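VP5 (Halorubrum pleomorphic virus 2, PDB 6QGI) is a viral envelope protein that probably drives fusion of the viral envelope with the membrane of its haloarchaeal host cell. Local coordinates at residues G255-Q258 with S259-E263; S244-S247 with T248-S251; I305-Q308 with D309-A312. One frame throughout, in Å; residues are numbered along the deposited sequence.

Contact 1: G255-Q258 with S259-E263; sequences GDVQ and SGEIE
Between Gln258 and Glu261 the chain folds through a type II beta turn, closed where Glu261 N donates to Gln258 O over 3.0 Å; the donor stands well above the carbonyl plane. The turn lies in the loop that leaves helix 225-253 for helix 270-279. Gly260 takes the third position with a positive phi of 100°, which brings the place of a beta carbon up against Ser259 O, a conformation suited to glycine.

The side chain of Glu261 adds a second link by reaching back to the amide of Gln258. With CG anti to the backbone N (chi1 -151°) and the chain extended beyond it, OE1 arrives at Gln258 N at 2.8 Å. The N-H points almost straight at the oxygen, at 174°, yet meets it from above the carboxylate plane. The first and last residues of the turn are thus joined by two bonds, one backbone to backbone and one side chain to backbone.

On the side facing helix 66-86, Val257 and Ile262 are buried, touching Leu85 and Ile82 respectively. That helix also holds the turn by polar bonds: Ser259 OG binds Leu85 O, and Gly260 N binds Asn86 OD1. Val257 and Ile262 cross at about a right angle, and CG1 of Val257 meets CD1 of Ile262 at 3.8 Å.

Contact 2: S244-S247 with T248-S251; sequences SGIS and TWVS
Thr248 binds one carbonyl twice, four residues back: Thr248 OG1 lies 2.9 Å from Ser244 O, and Thr248 N reaches the same oxygen at 3.2 Å. The two donors approach from opposite faces of the carbonyl plane. A chi1 of -58° sets OG1 beside its own backbone N, from where it can lean back to the preceding turn. The N-H bond is bent, at 136°, and Thr248 N is shared weakly with Gly245 O.

On another side of the helix the contact is apolar. Ile246 CD1 comes obliquely to the Trp249 ring, 4.0 Å from CE3, while Ile246 CG1 is more loosely placed, 4.4 Å from Val250 CG2. Trp249 N bonds to Gly245 O at 2.8 Å and Val250 N to Ile246 O at 2.8 Å.

Further out, helix 66-86 meets Ile246 and Trp249 through Lys78, and helix 91-133 meets Ile246 through Ala98 and Val250 through Val94. The indole is also held at its nitrogen, since Trp249 NE1 bonds to Asn472 O. Ser251 OG has Glu91 as a partner. The backbone and threonine bonds are those of an alpha helix; the apolar face packed on helices 66-86 and 91-133 is what fits a helical bundle.

Contact 3: I305-Q308 with D309-A312; sequences ITIQ and DTGA
Ile307 O receives two backbone N-H groups, from Thr310 and Gly311, as the chain reverses in a beta hairpin between antiparallel strands 301-307 and 312-320. The four residues 308-311 form its loop, with the backbone helical at 308 and 309 and positive in phi at Gly311.

The chain turns at Gln308 and Asp309, both exposed. At Thr310 it starts back: Thr310 N donates to Ile307 O at 3.2 Å from above the carbonyl plane. The side chains of Thr310 and Ile307 lie side by side and point the same way, with Thr310 OG1 3.7 Å from Ile307 CB. A chi1 of 60° holds that hydroxyl between the backbone N and the carbonyl carbon of its own residue, a position that lets Thr310 OG1 take Ala312 N weakly, at 3.4 Å. OG1 also bonds to Gly8 O, linking the loop to the N-terminal part of the chain.

Gly311 follows with a phi of 86°, a value that favours glycine. Its N-H approaches Ile307 O nearly along the C=O axis at 2.7 Å, so the one oxygen serves donors in two quite different directions. The methyl of Thr306 comes to Gly311, CG2 4.1 Å from CA, while the hydroxyl of Thr306 is taken by Asp446.

Ala312 is buried beside Leu9: its carbonyl O accepts from Ile307 N at 3.0 Å, the N-H pointing at the oxygen at 170°, and also receives a CA-H...O contact from Thr306 CA at 3.5 Å.

How the contacts relate
Contacts 2 and 1 follow each other along the chain, contact 2 near the end of helix 225-253 and contact 1 in the loop beyond it, with centres 16 Å apart. Both rest against helix 66-86. Contact 3 belongs to the strand-rich part of the molecule, its centre 48 Å from that of contact 2 and 54 Å from that of contact 1. Contacts 2 and 3 lie on opposite sides of the chain's centre, their nearest atoms about 38 Å apart. What the three share is local: in each, a backbone oxygen accepts from a donor three or four residues further on, whether in a beta turn, a helix or a hairpin loop.

Contact 1: G255-Q258 with S259-E263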
ATOM      1  N   GLY A 255      -2.967  19.159 -37.273  1.00 43.78           N
ATOM      2  CA  GLY A 255      -2.766  19.293 -38.711  1.00 45.38           C
ATOM      3  C   GLY A 255      -2.385  17.976 -39.350  1.00 51.08           C
ATOM      4  O   GLY A 255      -2.951  17.606 -40.382  1.00 52.34           O
ATOM      5  N   ASP A 256      -1.425  17.255 -38.728  1.00 47.42           N
ATOM      6  CA  ASP A 256      -0.917  15.958 -39.182  1.00 47.54           C
ATOM      7  C   ASP A 256      -2.010  14.887 -39.045  1.00 50.93           C
ATOM      8  O   ASP A 256      -2.324  14.208 -40.024  1.00 51.40           O
ATOM      9  CB  ASP A 256       0.348  15.573 -38.388  1.00 48.92           C
ATOM     10  CG  ASP A 256       1.358  14.705 -39.129  1.00 62.75           C
ATOM     11  OD1 ASP A 256       0.936  13.907 -40.003  1.00 64.56           O
ATOM     12  OD2 ASP A 256       2.567  14.805 -38.816  1.00 68.39           O
ATOM     13  N   VAL A 257      -2.608  14.762 -37.847  1.00 46.32           N
ATOM     14  CA  VAL A 257      -3.696  13.816 -37.611  1.00 45.71           C
ATOM     15  C   VAL A 257      -4.988  14.518 -38.029  1.00 50.06           C
ATOM     16  O   VAL A 257      -5.303  15.598 -37.521  1.00 49.64           O
ATOM     17  CB  VAL A 257      -3.737  13.263 -36.159  1.00 47.86           C
ATOM     18  CG1 VAL A 257      -4.993  12.430 -35.914  1.00 47.42           C
ATOM     19  CG2 VAL A 257      -2.489  12.442 -35.849  1.00 47.12           C
ATOM     20  N   GLN A 258      -5.697  13.918 -38.992  1.00 47.11           N
ATOM     21  CA  GLN A 258      -6.944  14.431 -39.556  1.00 47.39           C
ATOM     22  C   GLN A 258      -8.149  14.002 -38.714  1.00 49.84           C
ATOM     23  O   GLN A 258      -8.080  12.996 -38.010  1.00 47.86           O
ATOM     24  CB  GLN A 258      -7.117  13.938 -41.009  1.00 50.00           C
ATOM     25  CG  GLN A 258      -5.987  14.328 -41.973  1.00 68.22           C
ATOM     26  CD  GLN A 258      -6.085  15.742 -42.503  1.00 89.85           C
ATOM     27  OE1 GLN A 258      -5.244  16.599 -42.210  1.00 84.79           O
ATOM     28  NE2 GLN A 258      -7.102  16.014 -43.313  1.00 82.59           N
ATOM     29  N   SER A 259      -9.254  14.762 -38.798  1.00 47.58           N
ATOM     30  CA  SER A 259     -10.503  14.447 -38.104  1.00 47.55           C
ATOM     31  C   SER A 259     -11.045  13.121 -38.639  1.00 51.81           C
ATOM     32  O   SER A 259     -11.204  12.963 -39.855  1.00 52.50           O
ATOM     33  CB  SER A 259     -11.525  15.567 -38.298  1.00 52.75           C
ATOM     34  OG  SER A 259     -11.048  16.801 -37.787  1.00 63.80           O
ATOM     35  N   GLY A 260     -11.240  12.165 -37.737  1.00 47.14           N
ATOM     36  CA  GLY A 260     -11.721  10.836 -38.087  1.00 47.18           C
ATOM     37  C   GLY A 260     -10.629   9.789 -38.161  1.00 50.16           C
ATOM     38  O   GLY A 260     -10.939   8.595 -38.215  1.00 50.17           O
ATOM     39  N   GLU A 261      -9.341  10.224 -38.164  1.00 45.63           N
ATOM     40  CA  GLU A 261      -8.170   9.333 -38.210  1.00 44.94           C
ATOM     41  C   GLU A 261      -8.152   8.437 -36.970  1.00 47.35           C
ATOM     42  O   GLU A 261      -7.988   7.222 -37.099  1.00 47.14           O
ATOM     43  CB  GLU A 261      -6.866  10.139 -38.320  1.00 45.93           C
ATOM     44  CG  GLU A 261      -5.745   9.419 -39.048  1.00 56.77           C
ATOM     45  CD  GLU A 261      -4.540  10.271 -39.406  1.00 77.88           C
ATOM     46  OE1 GLU A 261      -4.728  11.430 -39.843  1.00 71.45           O
ATOM     47  OE2 GLU A 261      -3.402   9.767 -39.277  1.00 74.97           O
ATOM     48  N   ILE A 262      -8.369   9.038 -35.778  1.00 42.55           N
ATOM     49  CA  ILE A 262      -8.441   8.329 -34.497  1.00 41.27           C
ATOM     50  C   ILE A 262      -9.845   8.532 -33.895  1.00 45.29           C
ATOM     51  O   ILE A 262     -10.309   9.670 -33.779  1.00 44.29           O
ATOM     52  CB  ILE A 262      -7.324   8.741 -33.481  1.00 42.92           C
ATOM     53  CG1 ILE A 262      -5.923   8.867 -34.131  1.00 43.24           C
ATOM     54  CG2 ILE A 262      -7.293   7.776 -32.287  1.00 42.33           C
ATOM     55  CD1 ILE A 262      -4.919   9.715 -33.306  1.00 47.13           C
ATOM     56  N   GLU A 263     -10.505   7.422 -33.518  1.00 42.72           N
ATOM     57  CA  GLU A 263     -11.826   7.424 -32.888  1.00 43.05           C
ATOM     58  C   GLU A 263     -11.724   6.718 -31.537  1.00 46.62           C
ATOM     59  O   GLU A 263     -11.637   5.488 -31.476  1.00 46.18           O
ATOM     60  CB  GLU A 263     -12.895   6.786 -33.797  1.00 45.76           C
ATOM     61  CG  GLU A 263     -13.279   7.641 -35.000  1.00 57.76           C
ATOM     62  CD  GLU A 263     -13.938   8.985 -34.734  1.00 81.05           C
ATOM     63  OE1 GLU A 263     -14.568   9.151 -33.662  1.00 75.44           O
ATOM     64  OE2 GLU A 263     -13.836   9.872 -35.613  1.00 75.75           O
TER

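Contact 2: S244-S247 with T248-S251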
ATOM      1  N   SER A 244       3.794  19.932 -20.138  1.00 32.10           N
ATOM      2  CA  SER A 244       4.770  20.310 -21.167  1.00 33.16           C
ATOM      3  C   SER A 244       4.757  19.316 -22.329  1.00 38.11           C
ATOM      4  O   SER A 244       4.889  19.718 -23.489  1.00 39.19           O
ATOM      5  CB  SER A 244       6.173  20.392 -20.570  1.00 36.44           C
ATOM      6  OG  SER A 244       6.198  21.217 -19.416  1.00 44.99           O
ATOM      7  N   GLY A 245       4.593  18.037 -21.995  1.00 33.98           N
ATOM      8  CA  GLY A 245       4.545  16.936 -22.947  1.00 33.96           C
ATOM      9  C   GLY A 245       3.298  16.924 -23.805  1.00 38.93           C
ATOM     10  O   GLY A 245       3.391  16.651 -25.001  1.00 39.66           O
ATOM     11  N   ILE A 246       2.123  17.232 -23.214  1.00 35.34           N
ATOM     12  CA  ILE A 246       0.866  17.269 -23.962  1.00 35.69           C
ATOM     13  C   ILE A 246       0.860  18.514 -24.870  1.00 40.58           C
ATOM     14  O   ILE A 246       0.342  18.426 -25.981  1.00 40.73           O
ATOM     15  CB  ILE A 246      -0.420  17.123 -23.081  1.00 38.30           C
ATOM     16  CG1 ILE A 246      -1.627  16.621 -23.909  1.00 38.61           C
ATOM     17  CG2 ILE A 246      -0.770  18.384 -22.272  1.00 39.33           C
ATOM     18  CD1 ILE A 246      -1.587  15.175 -24.328  1.00 42.47           C
ATOM     19  N   SER A 247       1.519  19.623 -24.444  1.00 37.46           N
ATOM     20  CA  SER A 247       1.663  20.847 -25.246  1.00 38.00           C
ATOM     21  C   SER A 247       2.516  20.567 -26.485  1.00 42.14           C
ATOM     22  O   SER A 247       2.297  21.177 -27.535  1.00 42.92           O
ATOM     23  CB  SER A 247       2.276  21.973 -24.420  1.00 41.36           C
ATOM     24  OG  SER A 247       2.233  23.202 -25.127  1.00 49.79           O
ATOM     25  N   THR A 248       3.479  19.630 -26.353  1.00 37.55           N
ATOM     26  CA  THR A 248       4.359  19.172 -27.427  1.00 37.39           C
ATOM     27  C   THR A 248       3.563  18.185 -28.296  1.00 40.75           C
ATOM     28  O   THR A 248       3.599  18.297 -29.518  1.00 41.67           O
ATOM     29  CB  THR A 248       5.657  18.573 -26.842  1.00 41.40           C
ATOM     30  OG1 THR A 248       6.301  19.558 -26.031  1.00 38.40           O
ATOM     31  CG2 THR A 248       6.626  18.085 -27.918  1.00 38.87           C
ATOM     32  N   TRP A 249       2.820  17.251 -27.660  1.00 35.89           N
ATOM     33  CA  TRP A 249       1.996  16.236 -28.325  1.00 35.10           C
ATOM     34  C   TRP A 249       0.946  16.878 -29.235  1.00 39.00           C
ATOM     35  O   TRP A 249       0.800  16.443 -30.372  1.00 39.35           O
ATOM     36  CB  TRP A 249       1.327  15.293 -27.304  1.00 32.52           C
ATOM     37  CG  TRP A 249       0.639  14.123 -27.945  1.00 33.36           C
ATOM     38  CD1 TRP A 249       1.202  12.930 -28.285  1.00 36.15           C
ATOM     39  CD2 TRP A 249      -0.731  14.054 -28.365  1.00 33.42           C
ATOM     40  NE1 TRP A 249       0.278  12.129 -28.907  1.00 35.95           N
ATOM     41  CE2 TRP A 249      -0.926  12.781 -28.945  1.00 37.53           C
ATOM     42  CE3 TRP A 249      -1.819  14.945 -28.306  1.00 34.74           C
ATOM     43  CZ2 TRP A 249      -2.161  12.375 -29.462  1.00 37.26           C
ATOM     44  CZ3 TRP A 249      -3.041  14.540 -28.815  1.00 36.68           C
ATOM     45  CH2 TRP A 249      -3.202  13.272 -29.392  1.00 37.50           C
ATOM     46  N   VAL A 250       0.246  17.921 -28.744  1.00 35.23           N
ATOM     47  CA  VAL A 250      -0.777  18.666 -29.483  1.00 35.75           C
ATOM     48  C   VAL A 250      -0.128  19.337 -30.710  1.00 40.87           C
ATOM     49  O   VAL A 250      -0.658  19.204 -31.812  1.00 41.74           O
ATOM     50  CB  VAL A 250      -1.537  19.685 -28.578  1.00 39.56           C
ATOM     51  CG1 VAL A 250      -2.448  20.595 -29.397  1.00 40.27           C
ATOM     52  CG2 VAL A 250      -2.349  18.968 -27.503  1.00 38.46           C
ATOM     53  N   SER A 251       1.039  19.990 -30.529  1.00 37.19           N
ATOM     54  CA  SER A 251       1.779  20.661 -31.606  1.00 37.93           C
ATOM     55  C   SER A 251       2.245  19.694 -32.707  1.00 41.22           C
ATOM     56  O   SER A 251       2.281  20.086 -33.874  1.00 42.34           O
ATOM     57  CB  SER A 251       2.984  21.408 -31.044  1.00 41.99           C
ATOM     58  OG  SER A 251       2.573  22.526 -30.276  1.00 52.53           O
TER

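Contact 3: I305-Q308 with D309-A312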
ATOM      1  N   ILE A 305       5.499 -19.220  -3.680  1.00 33.21           N
ATOM      2  CA  ILE A 305       6.665 -18.608  -3.034  1.00 32.04           C
ATOM      3  C   ILE A 305       6.782 -19.039  -1.572  1.00 35.43           C
ATOM      4  O   ILE A 305       5.785 -19.399  -0.947  1.00 34.96           O
ATOM      5  CB  ILE A 305       6.665 -17.052  -3.152  1.00 33.60           C
ATOM      6  CG1 ILE A 305       5.384 -16.412  -2.545  1.00 33.10           C
ATOM      7  CG2 ILE A 305       6.899 -16.613  -4.595  1.00 34.29           C
ATOM      8  CD1 ILE A 305       5.489 -14.937  -2.158  1.00 36.54           C
ATOM      9  N   THR A 306       8.006 -18.993  -1.035  1.00 31.81           N
ATOM     10  CA  THR A 306       8.285 -19.268   0.367  1.00 31.75           C
ATOM     11  C   THR A 306       8.978 -18.040   0.916  1.00 35.65           C
ATOM     12  O   THR A 306      10.062 -17.697   0.445  1.00 35.46           O
ATOM     13  CB  THR A 306       9.109 -20.566   0.558  1.00 39.58           C
ATOM     14  OG1 THR A 306       8.314 -21.682   0.177  1.00 41.38           O
ATOM     15  CG2 THR A 306       9.575 -20.766   2.004  1.00 35.77           C
ATOM     16  N   ILE A 307       8.348 -17.377   1.897  1.00 32.02           N
ATOM     17  CA  ILE A 307       8.919 -16.211   2.570  1.00 31.43           C
ATOM     18  C   ILE A 307       9.971 -16.778   3.514  1.00 37.99           C
ATOM     19  O   ILE A 307       9.633 -17.460   4.474  1.00 38.01           O
ATOM     20  CB  ILE A 307       7.817 -15.342   3.257  1.00 33.45           C
ATOM     21  CG1 ILE A 307       6.717 -14.915   2.243  1.00 33.65           C
ATOM     22  CG2 ILE A 307       8.406 -14.125   3.991  1.00 33.06           C
ATOM     23  CD1 ILE A 307       7.183 -14.061   1.047  1.00 41.64           C
ATOM     24  N   GLN A 308      11.245 -16.594   3.154  1.00 36.75           N
ATOM     25  CA  GLN A 308      12.435 -17.124   3.827  1.00 38.41           C
ATOM     26  C   GLN A 308      12.445 -16.990   5.360  1.00 43.75           C
ATOM     27  O   GLN A 308      12.762 -17.966   6.044  1.00 44.15           O
ATOM     28  CB  GLN A 308      13.692 -16.443   3.285  1.00 39.95           C
ATOM     29  CG  GLN A 308      13.938 -16.678   1.812  1.00 67.17           C
ATOM     30  CD  GLN A 308      15.347 -16.312   1.479  1.00 96.83           C
ATOM     31  OE1 GLN A 308      15.805 -15.192   1.736  1.00 93.80           O
ATOM     32  NE2 GLN A 308      16.081 -17.279   0.937  1.00 92.14           N
ATOM     33  N   ASP A 309      12.130 -15.788   5.885  1.00 40.49           N
ATOM     34  CA  ASP A 309      12.154 -15.456   7.313  1.00 40.59           C
ATOM     35  C   ASP A 309      11.090 -16.181   8.168  1.00 43.82           C
ATOM     36  O   ASP A 309      11.302 -16.326   9.373  1.00 43.70           O
ATOM     37  CB  ASP A 309      11.993 -13.934   7.502  1.00 42.11           C
ATOM     38  CG  ASP A 309      13.245 -13.104   7.241  1.00 55.75           C
ATOM     39  OD1 ASP A 309      14.161 -13.605   6.544  1.00 57.28           O
ATOM     40  OD2 ASP A 309      13.303 -11.951   7.724  1.00 61.69           O
ATOM     41  N   THR A 310       9.961 -16.613   7.572  1.00 39.29           N
ATOM     42  CA  THR A 310       8.868 -17.256   8.316  1.00 38.42           C
ATOM     43  C   THR A 310       8.546 -18.690   7.857  1.00 41.67           C
ATOM     44  O   THR A 310       8.018 -19.477   8.644  1.00 41.26           O
ATOM     45  CB  THR A 310       7.599 -16.414   8.191  1.00 44.15           C
ATOM     46  OG1 THR A 310       7.265 -16.311   6.808  1.00 41.55           O
ATOM     47  CG2 THR A 310       7.743 -15.029   8.810  1.00 41.93           C
ATOM     48  N   GLY A 311       8.812 -18.985   6.589  1.00 37.95           N
ATOM     49  CA  GLY A 311       8.535 -20.277   5.969  1.00 38.38           C
ATOM     50  C   GLY A 311       7.122 -20.389   5.429  1.00 40.70           C
ATOM     51  O   GLY A 311       6.656 -21.496   5.149  1.00 41.12           O
ATOM     52  N   ALA A 312       6.432 -19.238   5.273  1.00 35.56           N
ATOM     53  CA  ALA A 312       5.058 -19.166   4.779  1.00 35.08           C
ATOM     54  C   ALA A 312       4.997 -19.346   3.258  1.00 39.89           C
ATOM     55  O   ALA A 312       5.641 -18.600   2.515  1.00 38.48           O
ATOM     56  CB  ALA A 312       4.421 -17.846   5.184  1.00 34.38           C
TER